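Local coordinates for protein ribosomal processing cysteine protease Prp (Streptococcus mutans, PDB 2G0I) that probably acts as a cysteine protease of the Prp family, which is linked to ribosome biogenesis, at residues G45-V50 / L118-F123. Sequence-based numbering, arbitrary orientation.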
ATOM      1  N   GLY B  45      -8.881 -14.511 -15.567  1.00 20.19           N
ATOM      2  CA  GLY B  45      -7.785 -13.574 -15.712  1.00 20.12           C
ATOM      3  C   GLY B  45      -7.826 -12.374 -14.780  1.00 21.22           C
ATOM      4  O   GLY B  45      -6.806 -11.720 -14.601  1.00 22.06           O
ATOM      5  N   ILE B  46      -8.991 -12.078 -14.201  1.00 17.73           N
ATOM      6  CA  ILE B  46      -9.138 -10.934 -13.286  1.00 16.51           C
ATOM      7  C   ILE B  46      -9.238 -11.347 -11.785  1.00 15.19           C
ATOM      8  O   ILE B  46      -9.874 -12.343 -11.416  1.00 13.70           O
ATOM      9  CB  ILE B  46     -10.334  -9.992 -13.672  1.00 17.55           C
ATOM     10  CG1 ILE B  46     -11.684 -10.670 -13.411  1.00 18.97           C
ATOM     11  CG2 ILE B  46     -10.209  -9.473 -15.176  1.00 17.24           C
ATOM     12  CD1 ILE B  46     -12.889  -9.730 -13.180  1.00 20.39           C
ATOM     13  N   LEU B  47      -8.587 -10.567 -10.929  1.00 13.65           N
ATOM     14  CA  LEU B  47      -8.723 -10.754  -9.484  1.00  9.98           C
ATOM     15  C   LEU B  47     -10.132 -10.410  -9.049  1.00 11.31           C
ATOM     16  O   LEU B  47     -10.612  -9.294  -9.293  1.00 13.44           O
ATOM     17  CB  LEU B  47      -7.711  -9.860  -8.747  1.00 11.76           C
ATOM     18  CG  LEU B  47      -6.266 -10.330  -8.923  1.00 14.41           C
ATOM     19  CD1 LEU B  47      -5.323  -9.232  -8.456  1.00 13.35           C
ATOM     20  CD2 LEU B  47      -6.008 -11.653  -8.157  1.00 13.48           C
ATOM     21  N   GLU B  48     -10.755 -11.341  -8.335  1.00 11.18           N
ATOM     22  CA  GLU B  48     -12.126 -11.162  -7.902  1.00 12.70           C
ATOM     23  C   GLU B  48     -12.282 -11.019  -6.403  1.00 12.05           C
ATOM     24  O   GLU B  48     -13.146 -10.291  -5.968  1.00 11.20           O
ATOM     25  CB  GLU B  48     -13.017 -12.309  -8.401  1.00 14.64           C
ATOM     26  CG  GLU B  48     -13.117 -12.303  -9.945  1.00 18.92           C
ATOM     27  CD  GLU B  48     -14.503 -12.689 -10.446  1.00 20.67           C
ATOM     28  OE1 GLU B  48     -14.958 -12.098 -11.443  1.00 23.10           O
ATOM     29  OE2 GLU B  48     -15.108 -13.562  -9.838  1.00 20.86           O
ATOM     30  N   SER B  49     -11.462 -11.721  -5.627  1.00 12.47           N
ATOM     31  CA  SER B  49     -11.561 -11.627  -4.170  1.00 12.40           C
ATOM     32  C   SER B  49     -10.261 -11.924  -3.446  1.00 12.33           C
ATOM     33  O   SER B  49      -9.381 -12.607  -3.958  1.00 10.66           O
ATOM     34  CB  SER B  49     -12.657 -12.550  -3.632  1.00 13.43           C
ATOM     35  OG  SER B  49     -12.315 -13.926  -3.815  1.00 15.69           O
ATOM     36  N   VAL B  50     -10.173 -11.430  -2.218  1.00 10.92           N
ATOM     37  CA  VAL B  50      -9.065 -11.801  -1.345  1.00  9.73           C
ATOM     38  C   VAL B  50      -9.614 -11.952   0.057  1.00 11.63           C
ATOM     39  O   VAL B  50     -10.456 -11.146   0.508  1.00 12.05           O
ATOM     40  CB  VAL B  50      -7.857 -10.809  -1.434  1.00 11.12           C
ATOM     41  CG1 VAL B  50      -8.301  -9.422  -1.020  1.00 11.19           C
ATOM     42  CG2 VAL B  50      -6.714 -11.273  -0.499  1.00 11.88           C
ATOM     43  N   LEU B 118      -5.769  -2.790 -11.524  1.00 15.33           N
ATOM     44  CA  LEU B 118      -4.411  -2.301 -11.240  1.00 14.14           C
ATOM     45  C   LEU B 118      -4.207  -2.192  -9.738  1.00 11.27           C
ATOM     46  O   LEU B 118      -3.172  -2.616  -9.233  1.00 10.16           O
ATOM     47  CB  LEU B 118      -4.136  -0.949 -11.879  1.00 14.37           C
ATOM     48  CG  LEU B 118      -2.738  -0.375 -11.554  1.00 13.78           C
ATOM     49  CD1 LEU B 118      -1.590  -1.275 -12.020  1.00 14.24           C
ATOM     50  CD2 LEU B 118      -2.614   0.953 -12.234  1.00 15.04           C
ATOM     51  N   LEU B 119      -5.168  -1.611  -9.035  1.00 10.34           N
ATOM     52  CA  LEU B 119      -5.094  -1.503  -7.565  1.00  9.39           C
ATOM     53  C   LEU B 119      -5.038  -2.882  -6.890  1.00 10.39           C
ATOM     54  O   LEU B 119      -4.242  -3.125  -5.962  1.00  9.83           O
ATOM     55  CB  LEU B 119      -6.280  -0.688  -7.032  1.00 10.95           C
ATOM     56  CG  LEU B 119      -6.209   0.810  -7.418  1.00 11.99           C
ATOM     57  CD1 LEU B 119      -7.534   1.486  -7.047  1.00 11.22           C
ATOM     58  CD2 LEU B 119      -5.010   1.444  -6.707  1.00 11.17           C
ATOM     59  N   PHE B 120      -5.868  -3.789  -7.366  1.00 10.54           N
ATOM     60  CA  PHE B 120      -5.935  -5.140  -6.810  1.00 11.14           C
ATOM     61  C   PHE B 120      -4.611  -5.903  -7.071  1.00 11.15           C
ATOM     62  O   PHE B 120      -4.136  -6.659  -6.205  1.00 10.88           O
ATOM     63  CB  PHE B 120      -7.126  -5.894  -7.441  1.00 11.74           C
ATOM     64  CG  PHE B 120      -7.768  -6.927  -6.527  1.00 12.33           C
ATOM     65  CD1 PHE B 120      -9.123  -7.232  -6.683  1.00 12.02           C
ATOM     66  CD2 PHE B 120      -7.039  -7.534  -5.481  1.00 12.55           C
ATOM     67  CE1 PHE B 120      -9.746  -8.157  -5.803  1.00 13.30           C
ATOM     68  CE2 PHE B 120      -7.644  -8.459  -4.600  1.00 12.78           C
ATOM     69  CZ  PHE B 120      -9.001  -8.779  -4.787  1.00 12.89           C
ATOM     70  N   GLU B 121      -4.022  -5.727  -8.246  1.00 10.41           N
ATOM     71  CA  GLU B 121      -2.731  -6.384  -8.559  1.00 10.30           C
ATOM     72  C   GLU B 121      -1.611  -5.781  -7.735  1.00 11.87           C
ATOM     73  O   GLU B 121      -0.701  -6.501  -7.310  1.00 10.92           O
ATOM     74  CB  GLU B 121      -2.382  -6.270 -10.044  1.00 13.89           C
ATOM     75  CG  GLU B 121      -3.372  -7.053 -10.927  1.00 14.35           C
ATOM     76  CD  GLU B 121      -3.059  -8.521 -11.140  1.00 18.47           C
ATOM     77  OE1 GLU B 121      -2.088  -9.054 -10.545  1.00 17.39           O
ATOM     78  OE2 GLU B 121      -3.779  -9.118 -11.978  1.00 18.39           O
ATOM     79  N   ALA B 122      -1.667  -4.461  -7.521  1.00  9.71           N
ATOM     80  CA  ALA B 122      -0.665  -3.815  -6.628  1.00 10.35           C
ATOM     81  C   ALA B 122      -0.741  -4.383  -5.224  1.00 10.94           C
ATOM     82  O   ALA B 122       0.267  -4.575  -4.578  1.00 11.52           O
ATOM     83  CB  ALA B 122      -0.892  -2.351  -6.581  1.00 10.38           C
ATOM     84  N   PHE B 123      -1.950  -4.604  -4.740  1.00 11.78           N
ATOM     85  CA  PHE B 123      -2.147  -5.239  -3.428  1.00 10.57           C
ATOM     86  C   PHE B 123      -1.596  -6.648  -3.419  1.00 11.59           C
ATOM     87  O   PHE B 123      -0.893  -7.030  -2.479  1.00 10.77           O
ATOM     88  CB  PHE B 123      -3.632  -5.232  -3.030  1.00 11.48           C
ATOM     89  CG  PHE B 123      -3.901  -5.925  -1.733  1.00 12.48           C
ATOM     90  CD1 PHE B 123      -3.393  -5.385  -0.522  1.00 10.29           C
ATOM     91  CD2 PHE B 123      -4.635  -7.108  -1.714  1.00 12.29           C
ATOM     92  CE1 PHE B 123      -3.639  -6.020   0.693  1.00 12.31           C
ATOM     93  CE2 PHE B 123      -4.905  -7.773  -0.486  1.00 11.93           C
ATOM     94  CZ  PHE B 123      -4.392  -7.230   0.702  1.00 11.85           C
TER
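The Phe-120 ring reaches from helix 114-133 to strand 46-53, with Leu-47 over one face and Val-50 near its far end. Leu-47 CB makes a CH-pi contact over that face, 3.8 Å from the ring centroid and 17° off the normal, displaced toward the rim at Phe-120 CD1. The far end of the ring meets backbone, with Phe-120 CZ 3.6 Å from Ser-49 C and Val-50 N in the ring plane at its edge.

Leu-47 CD1 reaches the helix backbone, 3.6 Å from Phe-120 O. Further along the strand, Val-50 CG1 is shared by two rings, at 3.8 Å from Phe-120 CE2 and 3.8 Å from Phe-123 CE2, while Val-50 CG2 meets the edge of the Phe-123 ring in its plane. Phe-123 also packs on Leu-73 and Leu-77 of helix 61-84.

No hydrogen bond joins the two segments. Glu-121 bends at chi2 (-86°), which lays its carboxylate against the leucine, CD 3.6 Å from Leu-47 CD1; Arg-42 then takes OE2 in a salt bridge. Glu-48, whose CB points away from the helix, pairs with Arg-43 and Lys-111.

Ile-41 on the neighbouring strand 36-43 is matched by two residues here, Glu-48 and Ser-49, each hydrogen-bonded to it through the backbone, which makes a classic beta bulge, so the strand is irregular just where Phe-120 abuts it. The axes of segments 46-50 and 118-123 approach to 8.8 Å at 74°; this is helix-on-sheet core packing in a two-layer alpha-beta sandwich.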